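Local coordinates for protein rhamnonate dehydratase (Gibberella zeae PH-1, PDB 3FXG) that probably catalyses the magnesium-dependent dehydration of rhamnonate to its 2-keto-3-deoxy sugar acid, as a member of the enolase superfamily, at residues 151-156 with 334-339; 160-165 with 375-380. All coordinates share one frame; numbering follows the deposited sequence.

Interaction 1 of 2, residues 151-156 with 334-339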
loop_
_atom_site.group_PDB
_atom_site.type_symbol
_atom_site.label_atom_id
_atom_site.label_comp_id
_atom_site.label_asym_id
_atom_site.label_seq_id
_atom_site.Cartn_x
_atom_site.Cartn_y
_atom_site.Cartn_z
ATOM N N PRO A 151 44.172 19.370 -2.636
ATOM C CA PRO A 151 43.639 18.436 -1.639
ATOM C C PRO A 151 42.452 17.753 -2.307
ATOM O O PRO A 151 41.821 18.341 -3.181
ATOM C CB PRO A 151 43.185 19.351 -0.500
ATOM C CG PRO A 151 43.981 20.626 -0.712
ATOM C CD PRO A 151 43.984 20.765 -2.205
ATOM N N VAL A 152 42.140 16.525 -1.909
ATOM C CA VAL A 152 41.012 15.818 -2.516
ATOM C C VAL A 152 39.693 16.577 -2.382
ATOM O O VAL A 152 38.895 16.614 -3.321
ATOM C CB VAL A 152 40.841 14.401 -1.911
ATOM C CG1 VAL A 152 39.521 13.779 -2.367
ATOM C CG2 VAL A 152 41.998 13.515 -2.345
ATOM N N TYR A 153 39.461 17.198 -1.229
ATOM C CA TYR A 153 38.205 17.913 -1.033
ATOM C C TYR A 153 37.983 19.028 -2.059
ATOM O O TYR A 153 36.845 19.331 -2.412
ATOM C CB TYR A 153 38.105 18.446 0.409
ATOM C CG TYR A 153 38.815 19.753 0.714
ATOM C CD1 TYR A 153 38.152 20.974 0.575
ATOM C CD2 TYR A 153 40.124 19.765 1.202
ATOM C CE1 TYR A 153 38.769 22.178 0.925
ATOM C CE2 TYR A 153 40.755 20.969 1.553
ATOM C CZ TYR A 153 40.066 22.169 1.415
ATOM O OH TYR A 153 40.655 23.356 1.789
ATOM N N ARG A 154 39.065 19.620 -2.555
ATOM C CA ARG A 154 38.953 20.686 -3.552
ATOM C C ARG A 154 38.616 20.134 -4.937
ATOM O O ARG A 154 38.348 20.898 -5.869
ATOM C CB ARG A 154 40.261 21.481 -3.639
ATOM C CG ARG A 154 40.578 22.311 -2.414
ATOM C CD ARG A 154 39.550 23.412 -2.200
ATOM N NE ARG A 154 39.958 24.319 -1.132
ATOM C CZ ARG A 154 39.166 25.231 -0.577
ATOM N NH1 ARG A 154 37.910 25.367 -0.986
ATOM N NH2 ARG A 154 39.627 25.998 0.401
ATOM N N LEU A 155 38.636 18.811 -5.066
ATOM C CA LEU A 155 38.340 18.149 -6.335
ATOM C C LEU A 155 36.938 17.538 -6.374
ATOM O O LEU A 155 36.470 17.123 -7.431
ATOM C CB LEU A 155 39.357 17.032 -6.598
ATOM C CG LEU A 155 40.838 17.409 -6.681
ATOM C CD1 LEU A 155 41.667 16.159 -6.983
ATOM C CD2 LEU A 155 41.031 18.452 -7.768
ATOM N N ILE A 156 36.267 17.486 -5.229
ATOM C CA ILE A 156 34.942 16.873 -5.185
ATOM C C ILE A 156 33.806 17.770 -4.705
ATOM O O ILE A 156 32.833 17.289 -4.123
ATOM C CB ILE A 156 34.963 15.601 -4.313
ATOM C CG1 ILE A 156 35.417 15.946 -2.893
ATOM C CG2 ILE A 156 35.903 14.568 -4.924
ATOM C CD1 ILE A 156 35.379 14.770 -1.932
ATOM N N PHE A 334 35.661 14.138 2.526
ATOM C CA PHE A 334 34.306 13.952 2.034
ATOM C C PHE A 334 33.320 14.808 2.828
ATOM O O PHE A 334 32.540 15.564 2.250
ATOM C CB PHE A 334 33.909 12.478 2.135
ATOM C CG PHE A 334 32.487 12.213 1.751
ATOM C CD1 PHE A 334 32.086 12.284 0.423
ATOM C CD2 PHE A 334 31.537 11.922 2.725
ATOM C CE1 PHE A 334 30.756 12.071 0.069
ATOM C CE2 PHE A 334 30.205 11.709 2.380
ATOM C CZ PHE A 334 29.817 11.785 1.050
ATOM N N GLN A 335 33.359 14.688 4.153
ATOM C CA GLN A 335 32.454 15.439 5.022
ATOM C C GLN A 335 32.504 16.948 4.859
ATOM O O GLN A 335 31.488 17.629 4.987
ATOM C CB GLN A 335 32.723 15.114 6.497
ATOM C CG GLN A 335 32.246 13.751 6.950
ATOM C CD GLN A 335 30.853 13.428 6.446
ATOM O OE1 GLN A 335 30.672 13.114 5.271
ATOM N NE2 GLN A 335 29.861 13.511 7.329
ATOM N N ILE A 336 33.687 17.476 4.584
ATOM C CA ILE A 336 33.853 18.917 4.446
ATOM C C ILE A 336 33.334 19.460 3.113
ATOM O O ILE A 336 33.163 20.667 2.959
ATOM C CB ILE A 336 35.352 19.294 4.585
ATOM C CG1 ILE A 336 35.501 20.756 5.003
ATOM C CG2 ILE A 336 36.074 19.053 3.267
ATOM C CD1 ILE A 336 35.068 21.018 6.428
ATOM N N SER A 337 33.042 18.568 2.169
ATOM C CA SER A 337 32.629 18.990 0.831
ATOM C C SER A 337 31.193 18.819 0.352
ATOM O O SER A 337 30.841 19.343 -0.708
ATOM C CB SER A 337 33.535 18.309 -0.192
ATOM O OG SER A 337 33.340 16.906 -0.155
ATOM N N GLN A 338 30.361 18.105 1.098
ATOM C CA GLN A 338 28.993 17.874 0.652
ATOM C C GLN A 338 27.937 18.716 1.363
ATOM O O GLN A 338 28.181 19.282 2.431
ATOM C CB GLN A 338 28.654 16.386 0.794
ATOM C CG GLN A 338 29.665 15.460 0.124
ATOM C CD GLN A 338 29.741 15.656 -1.382
ATOM O OE1 GLN A 338 30.778 16.047 -1.920
ATOM N NE2 GLN A 338 28.641 15.382 -2.069
ATOM N N PRO A 339 26.741 18.823 0.764
ATOM C CA PRO A 339 25.678 19.611 1.387
ATOM C C PRO A 339 24.988 18.900 2.547
ATOM O O PRO A 339 24.419 19.554 3.423
ATOM C CB PRO A 339 24.725 19.877 0.223
ATOM C CG PRO A 339 24.878 18.642 -0.616
ATOM C CD PRO A 339 26.374 18.440 -0.613
#

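Interaction 2 of 2, residues 160-165 with 375-380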
loop_
_atom_site.group_PDB
_atom_site.type_symbol
_atom_site.label_atom_id
_atom_site.label_comp_id
_atom_site.label_asym_id
_atom_site.label_seq_id
_atom_site.Cartn_x
_atom_site.Cartn_y
_atom_site.Cartn_z
ATOM N N THR A 160 32.069 23.032 1.893
ATOM C CA THR A 160 30.721 23.499 2.183
ATOM C C THR A 160 30.713 24.062 3.601
ATOM O O THR A 160 29.717 24.612 4.062
ATOM C CB THR A 160 29.683 22.365 2.056
ATOM O OG1 THR A 160 30.097 21.237 2.838
ATOM C CG2 THR A 160 29.539 21.950 0.599
ATOM N N LYS A 161 31.844 23.907 4.280
ATOM C CA LYS A 161 32.038 24.419 5.633
ATOM C C LYS A 161 33.538 24.560 5.849
ATOM O O LYS A 161 34.330 23.843 5.238
ATOM C CB LYS A 161 31.429 23.476 6.673
ATOM C CG LYS A 161 31.829 22.023 6.529
ATOM C CD LYS A 161 31.012 21.156 7.472
ATOM C CE LYS A 161 30.786 19.779 6.883
ATOM N NZ LYS A 161 30.137 19.866 5.542
ATOM N N GLU A 162 33.933 25.491 6.707
ATOM C CA GLU A 162 35.352 25.706 6.962
ATOM C C GLU A 162 35.834 24.950 8.193
ATOM O O GLU A 162 37.033 24.861 8.452
ATOM C CB GLU A 162 35.627 27.202 7.111
ATOM C CG GLU A 162 35.329 27.993 5.843
ATOM C CD GLU A 162 36.222 27.587 4.676
ATOM O OE1 GLU A 162 35.705 27.464 3.544
ATOM O OE2 GLU A 162 37.442 27.403 4.888
ATOM N N ARG A 163 34.889 24.403 8.947
ATOM C CA ARG A 163 35.217 23.652 10.147
ATOM C C ARG A 163 34.408 22.361 10.207
ATOM O O ARG A 163 33.227 22.346 9.869
ATOM C CB ARG A 163 34.935 24.511 11.381
ATOM C CG ARG A 163 34.993 23.771 12.698
ATOM C CD ARG A 163 35.019 24.756 13.856
ATOM N NE ARG A 163 34.726 24.116 15.134
ATOM C CZ ARG A 163 35.122 24.590 16.311
ATOM N NH1 ARG A 163 35.833 25.710 16.367
ATOM N NH2 ARG A 163 34.807 23.950 17.430
ATOM N N LEU A 164 35.060 21.281 10.625
ATOM C CA LEU A 164 34.405 19.982 10.742
ATOM C C LEU A 164 34.304 19.627 12.220
ATOM O O LEU A 164 35.325 19.452 12.885
ATOM C CB LEU A 164 35.224 18.907 10.022
ATOM C CG LEU A 164 34.525 18.026 8.981
ATOM C CD1 LEU A 164 35.465 16.886 8.599
ATOM C CD2 LEU A 164 33.221 17.467 9.532
ATOM N N ASP A 165 33.080 19.527 12.729
ATOM C CA ASP A 165 32.858 19.185 14.132
ATOM C C ASP A 165 32.726 17.674 14.321
ATOM O O ASP A 165 32.064 16.992 13.533
ATOM C CB ASP A 165 31.609 19.897 14.656
ATOM C CG ASP A 165 31.773 21.404 14.681
ATOM O OD1 ASP A 165 32.744 21.884 15.304
ATOM O OD2 ASP A 165 30.937 22.109 14.080
ATOM N N LEU A 375 38.286 19.894 13.218
ATOM C CA LEU A 375 39.370 20.091 12.263
ATOM C C LEU A 375 38.925 21.234 11.355
ATOM O O LEU A 375 37.756 21.622 11.366
ATOM C CB LEU A 375 39.627 18.832 11.424
ATOM C CG LEU A 375 40.273 17.620 12.104
ATOM C CD1 LEU A 375 40.599 16.578 11.042
ATOM C CD2 LEU A 375 41.544 18.037 12.839
ATOM N N THR A 376 39.851 21.775 10.573
ATOM C CA THR A 376 39.532 22.877 9.677
ATOM C C THR A 376 39.985 22.556 8.261
ATOM O O THR A 376 40.741 21.607 8.044
ATOM C CB THR A 376 40.248 24.166 10.107
ATOM O OG1 THR A 376 41.662 23.968 9.998
ATOM C CG2 THR A 376 39.891 24.527 11.545
ATOM N N THR A 377 39.522 23.349 7.298
ATOM C CA THR A 377 39.911 23.141 5.910
ATOM C C THR A 377 41.427 23.269 5.801
ATOM O O THR A 377 42.067 22.564 5.019
ATOM C CB THR A 377 39.252 24.176 4.974
ATOM O OG1 THR A 377 39.364 25.483 5.549
ATOM C CG2 THR A 377 37.783 23.843 4.760
ATOM N N ALA A 378 41.996 24.175 6.591
ATOM C CA ALA A 378 43.437 24.382 6.589
ATOM C C ALA A 378 44.159 23.082 6.939
ATOM O O ALA A 378 45.188 22.764 6.347
ATOM C CB ALA A 378 43.814 25.475 7.583
ATOM N N ASP A 379 43.614 22.326 7.892
ATOM C CA ASP A 379 44.224 21.060 8.302
ATOM C C ASP A 379 44.288 20.081 7.132
ATOM O O ASP A 379 45.132 19.183 7.106
ATOM C CB ASP A 379 43.421 20.391 9.429
ATOM C CG ASP A 379 43.399 21.202 10.711
ATOM O OD1 ASP A 379 44.450 21.751 11.101
ATOM O OD2 ASP A 379 42.324 21.268 11.345
ATOM N N LEU A 380 43.390 20.253 6.168
ATOM C CA LEU A 380 43.330 19.358 5.019
ATOM C C LEU A 380 44.050 19.870 3.777
ATOM O O LEU A 380 44.053 19.202 2.741
ATOM C CB LEU A 380 41.865 19.078 4.671
ATOM C CG LEU A 380 40.973 18.612 5.828
ATOM C CD1 LEU A 380 39.565 18.349 5.316
ATOM C CD2 LEU A 380 41.554 17.347 6.448
#

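Interaction 1 of 2, residues 151-156 with 334-339
Ile156 lays the end of its longer branch against the hydroxymethyl group of Ser337, and Tyr153 meets the short branch of Ile336 beside it. In Ile156, chi1 of 59° sets CG1 between the backbone N and the carbonyl carbon, and the extended chi2 carries CD1 on to 3.4 Å from Ser337 OG; CG1 itself is 3.6 Å from that oxygen. Ile156 CD1 is also 4.2 Å from Phe334 CA. The serine oxygen therefore has hydrocarbon on the Ile156 side, while its one hydrogen has two acceptors within reach, Phe334 O at 2.9 Å and the carbonyl oxygen of His333. Ser337 CB lies 4.1 Å from Tyr153 O. Tyr153 contributes the root of its side chain: Ile336 CG2 approaches CB at 3.6 Å and CG at 3.8 Å, coming obliquely at the ring. Further out, the phenol hydroxyl is hydrogen-bonded to Asp381. Van der Waals packing carries most of the contact. Trp141 of helix 128-148 also packs on Ile156, and Ser337 O accepts a hydrogen bond from Asn110 of a second subunit. The contact joins the connection from helix 128-148 into strand 163-169 with the turn after helix 329-335 that leads to strand 344-347; these two strands are parallel neighbours, the first and last of the enolase-type barrel.

Interaction 2 of 2, residues 160-165 with 375-380
Thr377 and Glu162 meet through both backbone and side chain where two antiparallel strands begin to part. From Thr377, CB comes within 3.7 Å of Glu162 OE2, and there the side chain divides. With chi1 at 45°, OG1 sits between the backbone N and the carbonyl carbon and gives its hydrogen to Glu162 OE2 at 2.8 Å, arriving from above the carboxylate plane, 36° out of it. The other branch, CG2, rests 3.5 Å from Lys161 O, a carbonyl oxygen that the contact buries without a hydrogen-bond partner in the model; Tyr153, Ala159 and Ile336 also touch the Thr377 side chain. The glutamate reaches the hydroxyl by bending at chi2, which brings CD back toward Thr377. The backbone joins the same two residues: Thr377 N donates to Glu162 O at 3.1 Å. The regular pairing follows: Leu164 and Leu375 form a hydrogen-bonded pair, with a nearly straight bond from Leu164 N to Leu375 O (2.8 Å, 176° at the hydrogen) and a return bond from Leu375 N to Leu164 O. Arg163 and Thr376 form the adjoining non-hydrogen-bonded pair, their side chains on the other face. Just past the strand, Asp379 OD2 accepts from Thr376 N at 2.6 Å, tying down the turn. The backbone bonds thus fix the register, while the threonine hydroxyl would be expected to steady the negative charge of Glu162 at the exposed margin.

How the interactions relate
Interaction 1 is a buried, mainly apolar contact between a loop and the C-terminal part of helix 329-335 with the turn after it, whereas interaction 2 is partly buried and held chiefly by backbone and side-chain hydrogen bonds where the short strand 374-376 joins the start of strand 163-169. Their centres lie about 10 Å apart. The approach to strand 163-169 runs through both: 151-156 packs on 334-339, and a few residues later 160-165 pairs with 375-380. Direct bonds join them, as Thr160 N meets Ile336 O and Thr160 OG1 meets Gln338 O, while Lys161 NZ bonds to Gln335 O. That turn is thus packed against 151-156 and hydrogen-bonded to 160-165.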